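Local coordinates for protein VIN1 (Oscarella pearsei, PDB 6BFI) that probably binds actin filaments as a member of the vinculin/alpha-catenin family and may take part in cell-cell adhesion, at residues A[266-278]-A[423-435]. Numbering follows the deposited sequence.
Sequences ASAASLAHMFHQA and LVASSGGCSDAVA
Ala-268, in the first turn of helix 268-283, sets its methyl group against the last turn of helix 399-427 and the loop leading to helix 432-449. Main-chain atoms of 425-430 meet that methyl: CB lies 3.5 Å from Ala-425 O and 3.7 Å from Ser-426 O, and Cys-430 O also approaches it. The backbones are closest here too, with the CA atoms of Ala-268 and Gly-429 4.9 Å apart. One turn on, Ala-272 CB rests on Gly-429 CA at 4.2 Å, while CD1 of Leu-271 reaches Ser-426 O. Ala-269 CB, next in sequence to Ala-268, packs 3.5 Å from Cys-430 O.

The polar part of the contact sits at the N-terminus of helix 268-283. OG of Ser-267, the N-cap residue, can hydrogen-bond Asp-432 OD1 (3.1 Å) and is hydrogen-bonded with Ser-270 OG (3.2 Å), where either hydroxyl could be the donor. With CG beside its own backbone N (chi1 -59°), Asp-432 extends its carboxylate from the first turn of helix 432-449 toward this N-terminus, whose dipole would be expected to stabilise the negative charge.

Further out, Gly-429 has a positive phi (66°) where the chain turns between the helices, and Ser-431 is the N-cap of helix 432-449. Ser-427 OG is hydrogen-bonded to Glu-301 and Arg-304, linking 423-435 to helix 289-306. The short axes of 268-278 and 423-427 are inclined at 44° and pass 9.0 Å apart: the start of one helix packs against the end of another and the turn beyond it, a junction within the all-helical vinculin-family architecture.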
loop_
_atom_site.group_PDB
_atom_site.type_symbol
_atom_site.label_atom_id
_atom_site.label_comp_id
_atom_site.label_asym_id
_atom_site.label_seq_id
_atom_site.Cartn_x
_atom_site.Cartn_y
_atom_site.Cartn_z
ATOM N N ALA A 266 5.523 15.621 -3.685
ATOM C CA ALA A 266 4.922 14.876 -2.586
ATOM C C ALA A 266 3.979 13.797 -3.110
ATOM O O ALA A 266 3.912 13.546 -4.313
ATOM C CB ALA A 266 4.182 15.819 -1.650
ATOM N N SER A 267 3.258 13.157 -2.194
ATOM C CA SER A 267 2.272 12.145 -2.532
ATOM C C SER A 267 0.868 12.732 -2.409
ATOM O O SER A 267 0.683 13.917 -2.124
ATOM C CB SER A 267 2.440 10.917 -1.634
ATOM O OG SER A 267 2.231 11.253 -0.272
ATOM N N ALA A 268 -0.139 11.885 -2.630
ATOM C CA ALA A 268 -1.520 12.337 -2.493
ATOM C C ALA A 268 -1.871 12.600 -1.035
ATOM O O ALA A 268 -2.511 13.609 -0.716
ATOM C CB ALA A 268 -2.475 11.312 -3.101
ATOM N N ALA A 269 -1.464 11.700 -0.138
ATOM C CA ALA A 269 -1.719 11.902 1.285
ATOM C C ALA A 269 -0.979 13.121 1.820
ATOM O O ALA A 269 -1.477 13.803 2.723
ATOM C CB ALA A 269 -1.323 10.650 2.069
ATOM N N SER A 270 0.208 13.409 1.278
ATOM C CA SER A 270 0.940 14.600 1.698
ATOM C C SER A 270 0.328 15.865 1.112
ATOM O O SER A 270 0.404 16.929 1.735
ATOM C CB SER A 270 2.410 14.487 1.299
ATOM O OG SER A 270 3.038 13.422 1.990
ATOM N N LEU A 271 -0.266 15.775 -0.079
ATOM C CA LEU A 271 -1.007 16.910 -0.617
ATOM C C LEU A 271 -2.229 17.210 0.239
ATOM O O LEU A 271 -2.480 18.366 0.596
ATOM C CB LEU A 271 -1.412 16.638 -2.065
ATOM C CG LEU A 271 -0.348 16.919 -3.127
ATOM C CD1 LEU A 271 -0.786 16.380 -4.481
ATOM C CD2 LEU A 271 -0.064 18.412 -3.207
ATOM N N ALA A 272 -3.003 16.175 0.578
ATOM C CA ALA A 272 -4.154 16.370 1.453
ATOM C C ALA A 272 -3.728 16.936 2.801
ATOM O O ALA A 272 -4.352 17.872 3.320
ATOM C CB ALA A 272 -4.899 15.049 1.639
ATOM N N HIS A 273 -2.656 16.384 3.378
ATOM C CA HIS A 273 -2.177 16.874 4.665
ATOM C C HIS A 273 -1.726 18.325 4.568
ATOM O O HIS A 273 -1.942 19.112 5.495
ATOM C CB HIS A 273 -1.040 15.988 5.173
ATOM C CG HIS A 273 -0.653 16.259 6.591
ATOM N ND1 HIS A 273 0.413 17.064 6.930
ATOM C CD2 HIS A 273 -1.191 15.835 7.759
ATOM C CE1 HIS A 273 0.518 17.120 8.247
ATOM N NE2 HIS A 273 -0.445 16.383 8.772
ATOM N N MET A 274 -1.103 18.700 3.448
ATOM C CA MET A 274 -0.697 20.090 3.260
ATOM C C MET A 274 -1.912 21.006 3.146
ATOM O O MET A 274 -1.925 22.104 3.719
ATOM C CB MET A 274 0.197 20.205 2.025
ATOM C CG MET A 274 0.743 21.599 1.768
ATOM S SD MET A 274 1.826 21.661 0.326
ATOM C CE MET A 274 3.257 20.774 0.939
ATOM N N PHE A 275 -2.940 20.572 2.410
ATOM C CA PHE A 275 -4.199 21.308 2.360
ATOM C C PHE A 275 -4.748 21.546 3.762
ATOM O O PHE A 275 -5.113 22.672 4.120
ATOM C CB PHE A 275 -5.221 20.540 1.516
ATOM C CG PHE A 275 -5.298 20.988 0.082
ATOM C CD1 PHE A 275 -4.438 20.464 -0.873
ATOM C CD2 PHE A 275 -6.242 21.920 -0.316
ATOM C CE1 PHE A 275 -4.514 20.872 -2.194
ATOM C CE2 PHE A 275 -6.321 22.331 -1.635
ATOM C CZ PHE A 275 -5.458 21.808 -2.573
ATOM N N HIS A 276 -4.799 20.489 4.575
ATOM C CA HIS A 276 -5.413 20.599 5.894
ATOM C C HIS A 276 -4.575 21.463 6.830
ATOM O O HIS A 276 -5.122 22.227 7.633
ATOM C CB HIS A 276 -5.624 19.204 6.482
ATOM C CG HIS A 276 -6.418 18.292 5.598
ATOM N ND1 HIS A 276 -6.549 16.943 5.844
ATOM C CD2 HIS A 276 -7.124 18.538 4.467
ATOM C CE1 HIS A 276 -7.300 16.396 4.904
ATOM N NE2 HIS A 276 -7.662 17.342 4.057
ATOM N N GLN A 277 -3.248 21.352 6.740
ATOM C CA GLN A 277 -2.373 22.186 7.557
ATOM C C GLN A 277 -2.505 23.655 7.179
ATOM O O GLN A 277 -2.481 24.533 8.052
ATOM C CB GLN A 277 -0.924 21.721 7.406
ATOM C CG GLN A 277 -0.630 20.382 8.054
ATOM C CD GLN A 277 -0.282 20.509 9.523
ATOM O OE1 GLN A 277 0.621 21.261 9.893
ATOM N NE2 GLN A 277 -0.998 19.778 10.369
ATOM N N ALA A 278 -2.639 23.941 5.883
ATOM C CA ALA A 278 -2.828 25.322 5.455
ATOM C C ALA A 278 -4.188 25.851 5.899
ATOM O O ALA A 278 -4.310 27.020 6.284
ATOM C CB ALA A 278 -2.670 25.427 3.940
ATOM N N LEU A 423 -4.404 9.720 -12.167
ATOM C CA LEU A 423 -4.839 10.990 -11.592
ATOM C C LEU A 423 -5.418 10.786 -10.199
ATOM O O LEU A 423 -5.092 11.525 -9.265
ATOM C CB LEU A 423 -5.869 11.661 -12.504
ATOM C CG LEU A 423 -6.491 12.947 -11.952
ATOM C CD1 LEU A 423 -5.433 14.027 -11.781
ATOM C CD2 LEU A 423 -7.618 13.442 -12.843
ATOM N N VAL A 424 -6.285 9.783 -10.045
ATOM C CA VAL A 424 -6.858 9.487 -8.735
ATOM C C VAL A 424 -5.759 9.135 -7.741
ATOM O O VAL A 424 -5.778 9.581 -6.587
ATOM C CB VAL A 424 -7.901 8.359 -8.854
ATOM C CG1 VAL A 424 -8.196 7.755 -7.494
ATOM C CG2 VAL A 424 -9.174 8.891 -9.489
ATOM N N ALA A 425 -4.776 8.345 -8.178
ATOM C CA ALA A 425 -3.682 7.968 -7.291
ATOM C C ALA A 425 -2.833 9.172 -6.900
ATOM O O ALA A 425 -2.233 9.182 -5.819
ATOM C CB ALA A 425 -2.814 6.898 -7.956
ATOM N N SER A 426 -2.773 10.193 -7.756
ATOM C CA SER A 426 -1.933 11.353 -7.484
ATOM C C SER A 426 -2.654 12.475 -6.749
ATOM O O SER A 426 -1.986 13.318 -6.141
ATOM C CB SER A 426 -1.356 11.909 -8.789
ATOM O OG SER A 426 -0.342 11.064 -9.298
ATOM N N SER A 427 -3.989 12.513 -6.786
ATOM C CA SER A 427 -4.715 13.650 -6.230
ATOM C C SER A 427 -5.981 13.257 -5.476
ATOM O O SER A 427 -6.788 14.138 -5.159
ATOM C CB SER A 427 -5.082 14.645 -7.337
ATOM O OG SER A 427 -3.928 15.092 -8.027
ATOM N N GLY A 428 -6.182 11.980 -5.174
ATOM C CA GLY A 428 -7.405 11.555 -4.531
ATOM C C GLY A 428 -7.374 11.513 -3.028
ATOM O O GLY A 428 -8.339 11.048 -2.414
ATOM N N GLY A 429 -6.298 11.989 -2.406
ATOM C CA GLY A 429 -6.207 11.952 -0.960
ATOM C C GLY A 429 -6.137 10.566 -0.366
ATOM O O GLY A 429 -6.514 10.383 0.793
ATOM N N CYS A 430 -5.674 9.578 -1.126
ATOM C CA CYS A 430 -5.553 8.222 -0.617
ATOM C C CYS A 430 -4.188 8.016 0.034
ATOM O O CYS A 430 -3.226 8.739 -0.236
ATOM C CB CYS A 430 -5.761 7.202 -1.739
ATOM S SG CYS A 430 -4.678 7.427 -3.169
ATOM N N SER A 431 -4.117 7.016 0.910
ATOM C CA SER A 431 -2.857 6.685 1.555
ATOM C C SER A 431 -1.847 6.177 0.528
ATOM O O SER A 431 -2.189 5.835 -0.608
ATOM C CB SER A 431 -3.063 5.634 2.647
ATOM O OG SER A 431 -3.398 4.378 2.087
ATOM N N ASP A 432 -0.580 6.134 0.947
ATOM C CA ASP A 432 0.492 5.729 0.045
ATOM C C ASP A 432 0.347 4.277 -0.392
ATOM O O ASP A 432 0.738 3.921 -1.512
ATOM C CB ASP A 432 1.846 5.946 0.717
ATOM C CG ASP A 432 2.073 7.389 1.116
ATOM O OD1 ASP A 432 1.781 8.287 0.298
ATOM O OD2 ASP A 432 2.535 7.627 2.250
ATOM N N ALA A 433 -0.207 3.426 0.474
ATOM C CA ALA A 433 -0.376 2.020 0.126
ATOM C C ALA A 433 -1.438 1.850 -0.954
ATOM O O ALA A 433 -1.203 1.187 -1.974
ATOM C CB ALA A 433 -0.731 1.211 1.375
ATOM N N VAL A 434 -2.613 2.456 -0.750
ATOM C CA VAL A 434 -3.665 2.424 -1.761
ATOM C C VAL A 434 -3.184 3.052 -3.061
ATOM O O VAL A 434 -3.552 2.597 -4.152
ATOM C CB VAL A 434 -4.933 3.121 -1.226
ATOM C CG1 VAL A 434 -6.075 3.006 -2.224
ATOM C CG2 VAL A 434 -5.336 2.536 0.123
ATOM N N ALA A 435 -2.350 4.092 -2.977
ATOM C CA ALA A 435 -1.827 4.718 -4.187
ATOM C C ALA A 435 -0.909 3.766 -4.944
ATOM O O ALA A 435 -1.040 3.600 -6.166
ATOM C CB ALA A 435 -1.089 6.012 -3.836
#